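Local coordinates for peptidoglycan D,D-transpeptidase MrdA (Pseudomonas aeruginosa, PDB 7KIS), which probably cross-links the peptidoglycan of the bacterial cell wall as a penicillin-binding transpeptidase of the inner membrane, at residues G278-M283 and P478-T483. Sequence-based numbering, arbitrary orientation.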
loop_
_atom_site.group_PDB
_atom_site.type_symbol
_atom_site.label_atom_id
_atom_site.label_comp_id
_atom_site.label_asym_id
_atom_site.label_seq_id
_atom_site.Cartn_x
_atom_site.Cartn_y
_atom_site.Cartn_z
ATOM N N GLY A 278 -12.009 -2.213 -3.531
ATOM C CA GLY A 278 -10.711 -2.803 -3.293
ATOM C C GLY A 278 -9.794 -2.830 -4.495
ATOM O O GLY A 278 -8.674 -3.346 -4.386
ATOM N N ASP A 279 -10.231 -2.300 -5.636
ATOM C CA ASP A 279 -9.408 -2.318 -6.837
ATOM C C ASP A 279 -8.138 -1.504 -6.628
ATOM O O ASP A 279 -8.191 -0.339 -6.222
ATOM C CB ASP A 279 -10.203 -1.770 -8.025
ATOM C CG ASP A 279 -11.316 -2.704 -8.467
ATOM O OD1 ASP A 279 -11.472 -3.782 -7.855
ATOM O OD2 ASP A 279 -12.037 -2.361 -9.428
ATOM N N VAL A 280 -6.992 -2.125 -6.902
ATOM C CA VAL A 280 -5.712 -1.428 -6.860
ATOM C C VAL A 280 -5.604 -0.538 -8.090
ATOM O O VAL A 280 -5.219 -0.995 -9.171
ATOM C CB VAL A 280 -4.533 -2.417 -6.777
ATOM C CG1 VAL A 280 -3.204 -1.673 -6.826
ATOM C CG2 VAL A 280 -4.630 -3.250 -5.511
ATOM N N LEU A 281 -5.981 0.733 -7.942
ATOM C CA LEU A 281 -5.954 1.653 -9.072
ATOM C C LEU A 281 -4.538 2.037 -9.477
ATOM O O LEU A 281 -4.321 2.415 -10.634
ATOM C CB LEU A 281 -6.765 2.906 -8.743
ATOM C CG LEU A 281 -8.205 2.632 -8.313
ATOM C CD1 LEU A 281 -8.865 3.904 -7.812
ATOM C CD2 LEU A 281 -8.997 2.021 -9.460
ATOM N N ALA A 282 -3.576 1.951 -8.560
ATOM C CA ALA A 282 -2.192 2.270 -8.882
ATOM C C ALA A 282 -1.267 1.551 -7.913
ATOM O O ALA A 282 -1.585 1.390 -6.731
ATOM C CB ALA A 282 -1.943 3.781 -8.838
ATOM N N MET A 283 -0.110 1.130 -8.431
ATOM C CA MET A 283 0.902 0.429 -7.639
ATOM C C MET A 283 2.266 0.852 -8.180
ATOM O O MET A 283 2.712 0.335 -9.209
ATOM C CB MET A 283 0.708 -1.079 -7.710
ATOM C CG MET A 283 1.754 -1.877 -6.953
ATOM S SD MET A 283 1.697 -3.631 -7.362
ATOM C CE MET A 283 2.606 -4.329 -5.988
ATOM N N PRO A 478 -7.201 -5.608 -0.933
ATOM C CA PRO A 478 -6.761 -5.064 -2.220
ATOM C C PRO A 478 -6.433 -6.190 -3.187
ATOM O O PRO A 478 -6.022 -7.282 -2.787
ATOM C CB PRO A 478 -5.510 -4.251 -1.862
ATOM C CG PRO A 478 -5.581 -4.045 -0.380
ATOM C CD PRO A 478 -6.296 -5.237 0.167
ATOM N N HIS A 479 -6.620 -5.915 -4.474
ATOM C CA HIS A 479 -6.352 -6.920 -5.491
ATOM C C HIS A 479 -6.045 -6.226 -6.807
ATOM O O HIS A 479 -6.706 -5.249 -7.169
ATOM C CB HIS A 479 -7.535 -7.885 -5.654
ATOM C CG HIS A 479 -8.855 -7.202 -5.840
ATOM N ND1 HIS A 479 -9.532 -7.209 -7.040
ATOM C CD2 HIS A 479 -9.627 -6.501 -4.975
ATOM C CE1 HIS A 479 -10.663 -6.537 -6.910
ATOM N NE2 HIS A 479 -10.745 -6.097 -5.666
ATOM N N LEU A 480 -5.041 -6.742 -7.516
ATOM C CA LEU A 480 -4.703 -6.216 -8.833
ATOM C C LEU A 480 -5.628 -6.786 -9.901
ATOM O O LEU A 480 -6.232 -6.036 -10.675
ATOM C CB LEU A 480 -3.242 -6.528 -9.161
ATOM C CG LEU A 480 -2.203 -5.910 -8.224
ATOM C CD1 LEU A 480 -1.006 -6.830 -8.051
ATOM C CD2 LEU A 480 -1.765 -4.555 -8.748
ATOM N N ALA A 481 -5.736 -8.111 -9.963
ATOM C CA ALA A 481 -6.589 -8.775 -10.939
ATOM C C ALA A 481 -8.050 -8.396 -10.743
ATOM O O ALA A 481 -8.695 -8.854 -9.794
ATOM C CB ALA A 481 -6.423 -10.291 -10.850
ATOM N N LYS A 482 -8.581 -7.553 -11.630
ATOM C CA LYS A 482 -9.994 -7.201 -11.556
ATOM C C LYS A 482 -10.870 -8.384 -11.946
ATOM O O LYS A 482 -11.834 -8.712 -11.245
ATOM C CB LYS A 482 -10.288 -5.993 -12.445
ATOM C CG LYS A 482 -11.560 -5.250 -12.071
ATOM C CD LYS A 482 -11.638 -3.896 -12.756
ATOM C CE LYS A 482 -13.037 -3.303 -12.656
ATOM N NZ LYS A 482 -13.484 -3.144 -11.241
ATOM N N THR A 483 -10.556 -9.031 -13.068
ATOM C CA THR A 483 -11.270 -10.216 -13.524
ATOM C C THR A 483 -10.274 -11.251 -14.025
ATOM O O THR A 483 -9.208 -10.911 -14.545
ATOM C CB THR A 483 -12.274 -9.914 -14.654
ATOM O OG1 THR A 483 -11.587 -9.895 -15.912
ATOM C CG2 THR A 483 -12.974 -8.579 -14.440
#
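His479 and Asp279 form a single beta bridge, the two chains running parallel: His479 N donates to Gly278 O on one side of Asp279, and Val280 N returns to His479 O (3.1 Å) on the other. Gly278 O also receives a CA-H...O contact from Pro478. A glycine fits at 278, since at its positive phi of 84° a side chain would jam against the preceding carbonyl and press on His479 CD2.

Charge is concentrated around Asp279. Its OD2 forms a salt bridge with Lys482 NZ, reached by a chain extended to CE and bent at its last torsion (chi4 58°), while Arg74 is a weaker, more distant ionic partner. OD1 lies beside His479 CE1, with carboxylate and ring planes nearly perpendicular, 85° apart. The imidazole also contacts backbone carbonyls: ND1 bonds weakly to Ala481 O in the ring plane, and NE2 bonds to Thr277 O.

Away from the Asp279-Lys482 pair the contact is apolar. Leu480 CD2 meets both Val280 CG1 (3.8 Å) and Met283 SD (3.8 Å), the methionine chain crossing leucine at about a right angle; Val280 CG2 packs on Pro478 CB.

The contact thus joins the chain around edge strand 280-286 of the transpeptidase sheet to the chain entering strand 481-484 of a second sheet. Two carbonyl acceptors, one only weakly bonded, and the nearby carboxylate could favour a doubly protonated His479, although Lys482 probably offsets much of that charge.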